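Side-chain contacts in phosphoribosylformylglycinamidine synthase 2 (PDB 3VIU), which is a synthase of the AIR synthase related family that carries two pairs of N- and C-terminal domains in one chain and binds adenosine-5'-diphosphate and magnesium: residues A[130-133]-A[134-137]; A[165-169]-A[170-174]; A[527-531]-A[532-536]. One frame throughout, in Å; residues are numbered along the deposited sequence.

Contact 1 (A[130-133]-A[134-137]); sequences EEAR and SRYL
Ser134 OG is gripped by two groups from the residues before it: a water 2.6 Å from this OG donates to it and also to Glu131 OE1, while the hydroxyl is hydrogen-bonded to the carbonyl O of Pro128. The site is the first turn of helix 132-152, the helix of a beta-alpha-beta unit, with Glu131 at the N-cap position. Ser134 OG stands beside its own backbone N (chi1 -63°), which turns it back toward the segment ahead of the helix. Glu131 sends its chain out extended, and the carboxylate that holds the water also forms a salt bridge with Arg168. From here the alpha-helical bonding sets in, with Arg135 N donating to Glu131 O at 3.2 Å, Tyr136 N to Ala132 O and Leu137 N to Arg133 O at 2.8 Å. On another side of the turn, Arg135 bends at chi3 (-61°) and folds back over the helix start. One face of its guanidinium lies above Ala132 CA, which sits off centre toward the rim, and NH1 reaches Glu130 O at 2.8 Å. That bond is weak, since the N-H points well off the oxygen (127°), although the oxygen lies near the guanidinium plane. Arg133, extended from CG to NE, crosses Leu137 at a slant, and its NH2 is bonded to Ala92 O. Leu137 also packs on Pro95 of helix 95-112. Leu137 CD1 meets the Arg133 guanidinium over the centre of one face, 3.8 Å from NE.

Contact 2 (A[165-169]-A[170-174]); sequences EGYRE and NPLVN
Tyr167 and Leu172 meet at a slant where a 3-10 turn passes through a short loop into strand 172-182. The tyrosine brings the CE1 side of its ring to the leucine methyl, with CE1 3.6 Å from Leu172 CD1, and the branching carbon Leu172 CG lies 4.0 Å from the same CE1. Next to it the ring edge faces the backbone: Asn170 O lies in the ring plane, 3.8 Å from Tyr167 CD1, so one side of the aromatic rim runs past a carbonyl oxygen and on to the leucine. The tyrosine CG stands beside its own backbone N (chi1 -62°), which carries the ring past Asn170 toward the strand.

Asn170 turns its amide back on the residue before it. Its OD1 comes within 3.2 Å of Glu169 C and 3.3 Å of Glu169 CB, while Pro171 CD lies against the Glu169 carbonyl oxygen. Glu169 bends at chi2 (53°), and its carboxylate leads away from the turn to a salt bridge with Lys533. A bridging water fastens the backbone of the loop, donating to Gly166 O at 2.6 Å and accepting from Asn170 N at 2.9 Å. It thereby joins the 3-10 turn to the residue that leads into the strand. Arg168 N donates to Glu165 O, closing the 3-10 turn.

Tyr167 OH is hydrogen-bonded to Thr538 OG1 of the other N-terminal-type domain. The connection from strand 156-163 runs into strand 172-182, where Leu172 pairs through its backbone with Arg125 of strand 116-126 and its side chain lies on Asn88 of helix 88-93, while Pro171 lies on Ala92 and Phe126.

Contact 3 (A[527-531]-A[532-536]); sequences YNESG and GKRIP
Strands 529-530 and 533-534 run antiparallel through a type I' turn from Ser530 to Lys533, closed by Ser530 N to Lys533 O at 3.2 Å and Lys533 N to Ser530 O at 3.0 Å. Glu529 and Arg534 form the next, non-hydrogen-bonded pair and lie side by side, pointing the same way. Glu529 CB sits tightly against the backbone, 2.9 Å from Lys533 O, and OE1 touches the aliphatic part of the arginine, 3.3 Å from Arg534 CG. Their charged ends do not meet, and the carboxylate and guanidinium planes differ by 55°. Each has other partners: Glu529 OE1 takes the N-H of Ser491, and Arg534 makes salt bridges with Glu500 and Asp373. Lys533 extends fully on the face it shares with Ser530, and its NZ bonds to Glu165 O. Farther from the turn, Ile535 holds CG1 between its backbone N and carbonyl carbon (chi1 60°), which brings CD1 obliquely onto Asn528 CB at 3.4 Å, beside a weak bond from Ile535 N to Asn528 O. Asn528 ND2 is held by Ser525 OG and Leu489 O. The Ser530–Lys533 hydrogen-bonded pair closing a two-residue type I' turn makes this a tight beta hairpin, and the positive phi of Gly531 and Gly532 suits glycine.

From the N terminus, contact 1 starts helix 132-152 after strand 116-126, contact 2 closes the short loop between strands 156-163 and 172-182, and contact 3 closes a two-residue turn between strands 519-525 and 538-548. They follow in series, and none nests or crosses. Contacts 1 and 2 belong to the first N-terminal-type domain and meet through Leu137 CD1 and Pro171 CG, 3.9 Å apart, besides their salt bridge. Contact 3 belongs to the second such domain, yet Ser530 OG lies 3.0 Å from Glu169 CB. Contacts 1 and 3 do not touch; the loop of contact 2 meets contact 1 in its own domain and contact 3 in the second.

Contact 1 (A[130-133]-A[134-137])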
ATOM      1  N   GLU A 130      -9.327   8.975 -20.635  1.00 21.14           N
ATOM      2  CA  GLU A 130     -10.089   9.103 -21.879  1.00 24.11           C
ATOM      3  C   GLU A 130      -9.718   7.991 -22.853  1.00 22.90           C
ATOM      4  O   GLU A 130     -10.468   7.689 -23.777  1.00 24.73           O
ATOM      5  CB  GLU A 130      -9.824  10.455 -22.554  1.00 27.65           C
ATOM      6  CG  GLU A 130      -8.400  10.612 -23.091  1.00 30.59           C
ATOM      7  CD  GLU A 130      -7.450  11.220 -22.071  1.00 34.89           C
ATOM      8  OE1 GLU A 130      -7.585  10.916 -20.863  1.00 36.03           O
ATOM      9  OE2 GLU A 130      -6.557  11.996 -22.479  1.00 36.88           O
ATOM     10  N   GLU A 131      -8.551   7.394 -22.640  1.00 22.08           N
ATOM     11  CA  GLU A 131      -8.050   6.317 -23.487  1.00 20.23           C
ATOM     12  C   GLU A 131      -8.713   4.978 -23.204  1.00 20.79           C
ATOM     13  O   GLU A 131      -8.856   4.571 -22.051  1.00 21.45           O
ATOM     14  CB  GLU A 131      -6.545   6.207 -23.314  1.00 17.86           C
ATOM     15  CG  GLU A 131      -5.840   7.415 -23.848  1.00 20.05           C
ATOM     16  CD  GLU A 131      -4.405   7.503 -23.408  1.00 21.53           C
ATOM     17  OE1 GLU A 131      -3.781   6.437 -23.228  1.00 22.97           O
ATOM     18  OE2 GLU A 131      -3.898   8.639 -23.256  1.00 21.36           O
ATOM     19  N   ALA A 132      -9.103   4.296 -24.274  1.00 21.09           N
ATOM     20  CA  ALA A 132      -9.777   3.009 -24.184  1.00 21.19           C
ATOM     21  C   ALA A 132      -9.111   1.996 -23.268  1.00 20.19           C
ATOM     22  O   ALA A 132      -9.778   1.390 -22.431  1.00 21.44           O
ATOM     23  CB  ALA A 132      -9.944   2.408 -25.579  1.00 20.72           C
ATOM     24  N   ARG A 133      -7.807   1.799 -23.414  1.00 19.72           N
ATOM     25  CA  ARG A 133      -7.144   0.814 -22.572  1.00 19.74           C
ATOM     26  C   ARG A 133      -7.214   1.194 -21.105  1.00 19.22           C
ATOM     27  O   ARG A 133      -7.457   0.341 -20.254  1.00 18.79           O
ATOM     28  CB  ARG A 133      -5.684   0.596 -22.994  1.00 19.06           C
ATOM     29  CG  ARG A 133      -5.012  -0.555 -22.232  1.00 20.49           C
ATOM     30  CD  ARG A 133      -3.637  -0.896 -22.802  1.00 21.94           C
ATOM     31  NE  ARG A 133      -2.885  -1.865 -21.999  1.00 19.12           N
ATOM     32  CZ  ARG A 133      -3.325  -3.075 -21.655  1.00 19.62           C
ATOM     33  NH1 ARG A 133      -4.531  -3.482 -22.031  1.00 21.11           N
ATOM     34  NH2 ARG A 133      -2.549  -3.891 -20.951  1.00 16.49           N
ATOM     35  N   SER A 134      -7.023   2.471 -20.799  1.00 19.03           N
ATOM     36  CA  SER A 134      -7.086   2.899 -19.410  1.00 20.83           C
ATOM     37  C   SER A 134      -8.426   2.505 -18.801  1.00 20.85           C
ATOM     38  O   SER A 134      -8.479   2.000 -17.680  1.00 21.36           O
ATOM     39  CB  SER A 134      -6.886   4.410 -19.297  1.00 22.23           C
ATOM     40  OG  SER A 134      -5.603   4.782 -19.747  1.00 22.76           O
ATOM     41  N   ARG A 135      -9.509   2.733 -19.539  1.00 21.92           N
ATOM     42  CA  ARG A 135     -10.834   2.378 -19.047  1.00 23.58           C
ATOM     43  C   ARG A 135     -10.926   0.870 -18.872  1.00 21.91           C
ATOM     44  O   ARG A 135     -11.455   0.378 -17.878  1.00 22.07           O
ATOM     45  CB  ARG A 135     -11.928   2.837 -20.016  1.00 25.63           C
ATOM     46  CG  ARG A 135     -12.196   4.331 -20.023  1.00 31.23           C
ATOM     47  CD  ARG A 135     -13.553   4.635 -20.670  1.00 35.98           C
ATOM     48  NE  ARG A 135     -13.641   4.195 -22.065  1.00 40.90           N
ATOM     49  CZ  ARG A 135     -13.166   4.878 -23.108  1.00 42.84           C
ATOM     50  NH1 ARG A 135     -12.564   6.049 -22.925  1.00 42.14           N
ATOM     51  NH2 ARG A 135     -13.295   4.388 -24.339  1.00 41.20           N
ATOM     52  N   TYR A 136     -10.408   0.137 -19.849  1.00 20.88           N
ATOM     53  CA  TYR A 136     -10.436  -1.317 -19.790  1.00 19.52           C
ATOM     54  C   TYR A 136      -9.751  -1.840 -18.517  1.00 18.38           C
ATOM     55  O   TYR A 136     -10.343  -2.595 -17.750  1.00 19.84           O
ATOM     56  CB  TYR A 136      -9.749  -1.907 -21.028  1.00 17.66           C
ATOM     57  CG  TYR A 136      -9.702  -3.419 -21.038  1.00 18.16           C
ATOM     58  CD1 TYR A 136     -10.816  -4.169 -21.410  1.00 18.59           C
ATOM     59  CD2 TYR A 136      -8.549  -4.099 -20.653  1.00 18.00           C
ATOM     60  CE1 TYR A 136     -10.786  -5.559 -21.397  1.00 18.27           C
ATOM     61  CE2 TYR A 136      -8.505  -5.489 -20.635  1.00 18.34           C
ATOM     62  CZ  TYR A 136      -9.629  -6.214 -21.009  1.00 19.43           C
ATOM     63  OH  TYR A 136      -9.595  -7.592 -20.980  1.00 18.61           O
ATOM     64  N   LEU A 137      -8.505  -1.438 -18.299  1.00 16.69           N
ATOM     65  CA  LEU A 137      -7.757  -1.889 -17.131  1.00 15.84           C
ATOM     66  C   LEU A 137      -8.451  -1.535 -15.820  1.00 15.24           C
ATOM     67  O   LEU A 137      -8.485  -2.343 -14.894  1.00 12.57           O
ATOM     68  CB  LEU A 137      -6.340  -1.304 -17.162  1.00 15.50           C
ATOM     69  CG  LEU A 137      -5.475  -1.864 -18.296  1.00 16.43           C
ATOM     70  CD1 LEU A 137      -4.197  -1.048 -18.496  1.00 15.89           C
ATOM     71  CD2 LEU A 137      -5.154  -3.304 -17.971  1.00 18.05           C
TER
HETATM   72  O   HOH W   1      -4.092   4.183 -21.758  1.00 29.58           O

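Contact 2 (A[165-169]-A[170-174])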
ATOM      1  N   GLU A 165      -0.114   9.862 -17.778  1.00 18.71           N
ATOM      2  CA  GLU A 165       0.593   9.571 -19.019  1.00 19.66           C
ATOM      3  C   GLU A 165       1.716   8.553 -18.849  1.00 18.49           C
ATOM      4  O   GLU A 165       1.881   7.660 -19.682  1.00 16.85           O
ATOM      5  CB  GLU A 165       1.135  10.899 -19.585  1.00 21.81           C
ATOM      6  CG  GLU A 165       2.329  10.822 -20.527  1.00 23.31           C
ATOM      7  CD  GLU A 165       3.669  10.731 -19.810  1.00 24.22           C
ATOM      8  OE1 GLU A 165       3.929  11.548 -18.900  1.00 21.16           O
ATOM      9  OE2 GLU A 165       4.476   9.845 -20.176  1.00 26.54           O
ATOM     10  N   GLY A 166       2.475   8.681 -17.766  1.00 16.22           N
ATOM     11  CA  GLY A 166       3.586   7.776 -17.534  1.00 15.84           C
ATOM     12  C   GLY A 166       3.234   6.325 -17.237  1.00 17.24           C
ATOM     13  O   GLY A 166       4.121   5.473 -17.151  1.00 18.98           O
ATOM     14  N   TYR A 167       1.949   6.029 -17.093  1.00 15.90           N
ATOM     15  CA  TYR A 167       1.524   4.676 -16.778  1.00 14.79           C
ATOM     16  C   TYR A 167       0.838   3.991 -17.948  1.00 15.78           C
ATOM     17  O   TYR A 167       0.357   2.864 -17.813  1.00 16.99           O
ATOM     18  CB  TYR A 167       0.570   4.691 -15.575  1.00 12.88           C
ATOM     19  CG  TYR A 167       1.171   5.219 -14.283  1.00 11.73           C
ATOM     20  CD1 TYR A 167       2.180   4.526 -13.615  1.00  8.28           C
ATOM     21  CD2 TYR A 167       0.691   6.399 -13.707  1.00 11.66           C
ATOM     22  CE1 TYR A 167       2.694   4.993 -12.396  1.00 11.70           C
ATOM     23  CE2 TYR A 167       1.196   6.874 -12.494  1.00 12.15           C
ATOM     24  CZ  TYR A 167       2.192   6.171 -11.841  1.00 11.74           C
ATOM     25  OH  TYR A 167       2.661   6.646 -10.638  1.00 10.14           O
ATOM     26  N   ARG A 168       0.786   4.668 -19.089  1.00 16.62           N
ATOM     27  CA  ARG A 168       0.146   4.106 -20.277  1.00 19.02           C
ATOM     28  C   ARG A 168       0.635   2.679 -20.568  1.00 19.04           C
ATOM     29  O   ARG A 168      -0.176   1.768 -20.705  1.00 18.45           O
ATOM     30  CB  ARG A 168       0.407   4.998 -21.498  1.00 18.12           C
ATOM     31  CG  ARG A 168      -0.436   4.658 -22.727  1.00 21.03           C
ATOM     32  CD  ARG A 168       0.148   5.276 -24.000  1.00 23.89           C
ATOM     33  NE  ARG A 168       0.584   6.658 -23.797  1.00 27.50           N
ATOM     34  CZ  ARG A 168      -0.239   7.671 -23.553  1.00 26.31           C
ATOM     35  NH1 ARG A 168       0.237   8.893 -23.372  1.00 25.53           N
ATOM     36  NH2 ARG A 168      -1.542   7.458 -23.500  1.00 27.85           N
ATOM     37  N   GLU A 169       1.950   2.487 -20.649  1.00 19.28           N
ATOM     38  CA  GLU A 169       2.523   1.167 -20.934  1.00 21.72           C
ATOM     39  C   GLU A 169       2.609   0.215 -19.760  1.00 20.51           C
ATOM     40  O   GLU A 169       2.446  -0.993 -19.919  1.00 21.89           O
ATOM     41  CB  GLU A 169       3.922   1.301 -21.538  1.00 21.80           C
ATOM     42  CG  GLU A 169       3.908   1.477 -23.028  1.00 27.13           C
ATOM     43  CD  GLU A 169       3.017   2.614 -23.443  1.00 31.25           C
ATOM     44  OE1 GLU A 169       3.251   3.750 -22.974  1.00 33.38           O
ATOM     45  OE2 GLU A 169       2.080   2.373 -24.231  1.00 33.66           O
ATOM     46  N   ASN A 170       2.882   0.744 -18.578  1.00 20.04           N
ATOM     47  CA  ASN A 170       2.992  -0.111 -17.408  1.00 18.50           C
ATOM     48  C   ASN A 170       2.075   0.349 -16.284  1.00 17.44           C
ATOM     49  O   ASN A 170       2.444   1.204 -15.483  1.00 17.51           O
ATOM     50  CB  ASN A 170       4.441  -0.135 -16.915  1.00 19.46           C
ATOM     51  CG  ASN A 170       5.426  -0.535 -18.009  1.00 21.08           C
ATOM     52  OD1 ASN A 170       5.667   0.215 -18.955  1.00 22.38           O
ATOM     53  ND2 ASN A 170       5.994  -1.729 -17.882  1.00 22.22           N
ATOM     54  N   PRO A 171       0.855  -0.208 -16.216  1.00 15.05           N
ATOM     55  CA  PRO A 171      -0.054   0.202 -15.148  1.00 15.02           C
ATOM     56  C   PRO A 171       0.419  -0.374 -13.812  1.00 15.34           C
ATOM     57  O   PRO A 171       1.261  -1.280 -13.773  1.00 16.07           O
ATOM     58  CB  PRO A 171      -1.393  -0.374 -15.605  1.00 14.61           C
ATOM     59  CG  PRO A 171      -0.982  -1.631 -16.302  1.00 12.64           C
ATOM     60  CD  PRO A 171       0.201  -1.170 -17.120  1.00 14.64           C
ATOM     61  N   LEU A 172      -0.108   0.153 -12.717  1.00 12.89           N
ATOM     62  CA  LEU A 172       0.282  -0.346 -11.412  1.00 12.02           C
ATOM     63  C   LEU A 172      -0.925  -0.786 -10.610  1.00 11.69           C
ATOM     64  O   LEU A 172      -1.964  -0.129 -10.611  1.00 12.76           O
ATOM     65  CB  LEU A 172       1.039   0.722 -10.621  1.00 12.45           C
ATOM     66  CG  LEU A 172       2.376   1.250 -11.142  1.00 11.45           C
ATOM     67  CD1 LEU A 172       2.952   2.202 -10.113  1.00 10.62           C
ATOM     68  CD2 LEU A 172       3.344   0.105 -11.399  1.00 14.09           C
ATOM     69  N   VAL A 173      -0.778  -1.912  -9.931  1.00 11.21           N
ATOM     70  CA  VAL A 173      -1.836  -2.429  -9.085  1.00 11.36           C
ATOM     71  C   VAL A 173      -1.191  -2.964  -7.816  1.00 13.43           C
ATOM     72  O   VAL A 173      -0.558  -4.023  -7.822  1.00 13.69           O
ATOM     73  CB  VAL A 173      -2.621  -3.558  -9.773  1.00 10.76           C
ATOM     74  CG1 VAL A 173      -3.755  -4.014  -8.867  1.00  7.19           C
ATOM     75  CG2 VAL A 173      -3.153  -3.078 -11.118  1.00  7.87           C
ATOM     76  N   ASN A 174      -1.327  -2.207  -6.735  1.00 14.01           N
ATOM     77  CA  ASN A 174      -0.775  -2.603  -5.445  1.00 15.56           C
ATOM     78  C   ASN A 174      -1.930  -2.779  -4.464  1.00 16.87           C
ATOM     79  O   ASN A 174      -2.882  -1.992  -4.461  1.00 18.03           O
ATOM     80  CB  ASN A 174       0.184  -1.532  -4.921  1.00 15.88           C
ATOM     81  CG  ASN A 174       1.534  -1.549  -5.627  1.00 19.62           C
ATOM     82  OD1 ASN A 174       1.616  -1.726  -6.848  1.00 20.66           O
ATOM     83  ND2 ASN A 174       2.602  -1.344  -4.858  1.00 17.35           N
TER
HETATM   84  O   HOH W   2       3.996   3.443 -18.778  1.00 22.64           O

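Contact 3 (A[527-531]-A[532-536])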
ATOM      1  N   TYR A 527      11.627  -2.678 -13.034  1.00 16.84           N
ATOM      2  CA  TYR A 527      11.466  -2.970 -14.456  1.00 18.86           C
ATOM      3  C   TYR A 527      10.093  -2.590 -14.995  1.00 18.36           C
ATOM      4  O   TYR A 527       9.604  -3.198 -15.948  1.00 18.69           O
ATOM      5  CB  TYR A 527      11.735  -4.459 -14.724  1.00 17.12           C
ATOM      6  CG  TYR A 527      13.151  -4.867 -14.415  1.00 15.62           C
ATOM      7  CD1 TYR A 527      14.193  -4.573 -15.302  1.00 17.19           C
ATOM      8  CD2 TYR A 527      13.464  -5.505 -13.218  1.00 15.76           C
ATOM      9  CE1 TYR A 527      15.516  -4.904 -15.000  1.00 17.50           C
ATOM     10  CE2 TYR A 527      14.777  -5.839 -12.903  1.00 18.33           C
ATOM     11  CZ  TYR A 527      15.799  -5.537 -13.797  1.00 19.20           C
ATOM     12  OH  TYR A 527      17.098  -5.863 -13.478  1.00 20.72           O
ATOM     13  N   ASN A 528       9.468  -1.594 -14.382  1.00 18.45           N
ATOM     14  CA  ASN A 528       8.168  -1.134 -14.852  1.00 20.19           C
ATOM     15  C   ASN A 528       8.410  -0.057 -15.897  1.00 20.55           C
ATOM     16  O   ASN A 528       8.301   1.132 -15.619  1.00 20.04           O
ATOM     17  CB  ASN A 528       7.337  -0.581 -13.692  1.00 19.91           C
ATOM     18  CG  ASN A 528       6.856  -1.671 -12.760  1.00 20.63           C
ATOM     19  OD1 ASN A 528       5.996  -2.465 -13.126  1.00 19.13           O
ATOM     20  ND2 ASN A 528       7.420  -1.727 -11.555  1.00 19.81           N
ATOM     21  N   GLU A 529       8.777  -0.494 -17.095  1.00 22.70           N
ATOM     22  CA  GLU A 529       9.036   0.411 -18.202  1.00 25.24           C
ATOM     23  C   GLU A 529       9.065  -0.381 -19.495  1.00 26.71           C
ATOM     24  O   GLU A 529       9.259  -1.597 -19.489  1.00 27.02           O
ATOM     25  CB  GLU A 529      10.381   1.135 -18.018  1.00 25.10           C
ATOM     26  CG  GLU A 529      11.618   0.270 -18.240  1.00 27.05           C
ATOM     27  CD  GLU A 529      12.923   1.058 -18.118  1.00 28.19           C
ATOM     28  OE1 GLU A 529      13.192   1.590 -17.023  1.00 29.46           O
ATOM     29  OE2 GLU A 529      13.678   1.150 -19.113  1.00 27.16           O
ATOM     30  N   SER A 530       8.858   0.315 -20.603  1.00 28.46           N
ATOM     31  CA  SER A 530       8.894  -0.313 -21.911  1.00 30.15           C
ATOM     32  C   SER A 530       9.344   0.722 -22.934  1.00 30.50           C
ATOM     33  O   SER A 530       8.887   1.868 -22.922  1.00 30.44           O
ATOM     34  CB  SER A 530       7.517  -0.855 -22.277  1.00 31.58           C
ATOM     35  OG  SER A 530       6.583   0.195 -22.395  1.00 38.35           O
ATOM     36  N   GLY A 531      10.262   0.315 -23.806  1.00 31.33           N
ATOM     37  CA  GLY A 531      10.763   1.216 -24.827  1.00 31.14           C
ATOM     38  C   GLY A 531      11.460   2.446 -24.278  1.00 31.37           C
ATOM     39  O   GLY A 531      11.343   3.533 -24.841  1.00 32.54           O
ATOM     40  N   GLY A 532      12.195   2.286 -23.182  1.00 30.69           N
ATOM     41  CA  GLY A 532      12.890   3.425 -22.613  1.00 28.33           C
ATOM     42  C   GLY A 532      11.970   4.382 -21.872  1.00 28.06           C
ATOM     43  O   GLY A 532      12.422   5.403 -21.356  1.00 27.50           O
ATOM     44  N   LYS A 533      10.675   4.077 -21.833  1.00 27.40           N
ATOM     45  CA  LYS A 533       9.732   4.932 -21.110  1.00 26.63           C
ATOM     46  C   LYS A 533       9.547   4.393 -19.690  1.00 23.68           C
ATOM     47  O   LYS A 533       9.047   3.288 -19.502  1.00 21.14           O
ATOM     48  CB  LYS A 533       8.374   4.974 -21.815  1.00 27.09           C
ATOM     49  CG  LYS A 533       7.388   5.910 -21.131  1.00 27.15           C
ATOM     50  CD  LYS A 533       6.014   5.848 -21.761  1.00 28.21           C
ATOM     51  CE  LYS A 533       5.032   6.710 -20.996  1.00 26.40           C
ATOM     52  NZ  LYS A 533       3.671   6.624 -21.568  1.00 27.78           N
ATOM     53  N   ARG A 534       9.960   5.175 -18.697  1.00 23.21           N
ATOM     54  CA  ARG A 534       9.849   4.761 -17.298  1.00 22.53           C
ATOM     55  C   ARG A 534       8.599   5.341 -16.647  1.00 20.98           C
ATOM     56  O   ARG A 534       8.233   6.481 -16.918  1.00 20.41           O
ATOM     57  CB  ARG A 534      11.080   5.219 -16.501  1.00 23.60           C
ATOM     58  CG  ARG A 534      12.423   4.847 -17.121  1.00 22.51           C
ATOM     59  CD  ARG A 534      13.579   5.107 -16.163  1.00 21.05           C
ATOM     60  NE  ARG A 534      13.591   6.476 -15.657  1.00 21.36           N
ATOM     61  CZ  ARG A 534      13.785   7.553 -16.410  1.00 22.07           C
ATOM     62  NH1 ARG A 534      13.776   8.761 -15.862  1.00 18.77           N
ATOM     63  NH2 ARG A 534      13.991   7.422 -17.714  1.00 24.36           N
ATOM     64  N   ILE A 535       7.938   4.555 -15.798  1.00 19.51           N
ATOM     65  CA  ILE A 535       6.748   5.044 -15.104  1.00 16.63           C
ATOM     66  C   ILE A 535       7.234   6.071 -14.102  1.00 15.42           C
ATOM     67  O   ILE A 535       8.404   6.083 -13.746  1.00 13.72           O
ATOM     68  CB  ILE A 535       6.034   3.943 -14.287  1.00 15.22           C
ATOM     69  CG1 ILE A 535       6.998   3.392 -13.234  1.00 12.82           C
ATOM     70  CG2 ILE A 535       5.500   2.840 -15.215  1.00 15.74           C
ATOM     71  CD1 ILE A 535       6.380   2.413 -12.280  1.00 13.16           C
ATOM     72  N   PRO A 536       6.349   6.970 -13.655  1.00 16.03           N
ATOM     73  CA  PRO A 536       6.788   7.964 -12.674  1.00 14.53           C
ATOM     74  C   PRO A 536       7.212   7.172 -11.445  1.00 12.73           C
ATOM     75  O   PRO A 536       6.579   6.179 -11.118  1.00 12.45           O
ATOM     76  CB  PRO A 536       5.516   8.764 -12.405  1.00 13.05           C
ATOM     77  CG  PRO A 536       4.822   8.722 -13.728  1.00 16.30           C
ATOM     78  CD  PRO A 536       4.987   7.265 -14.133  1.00 16.27           C
TER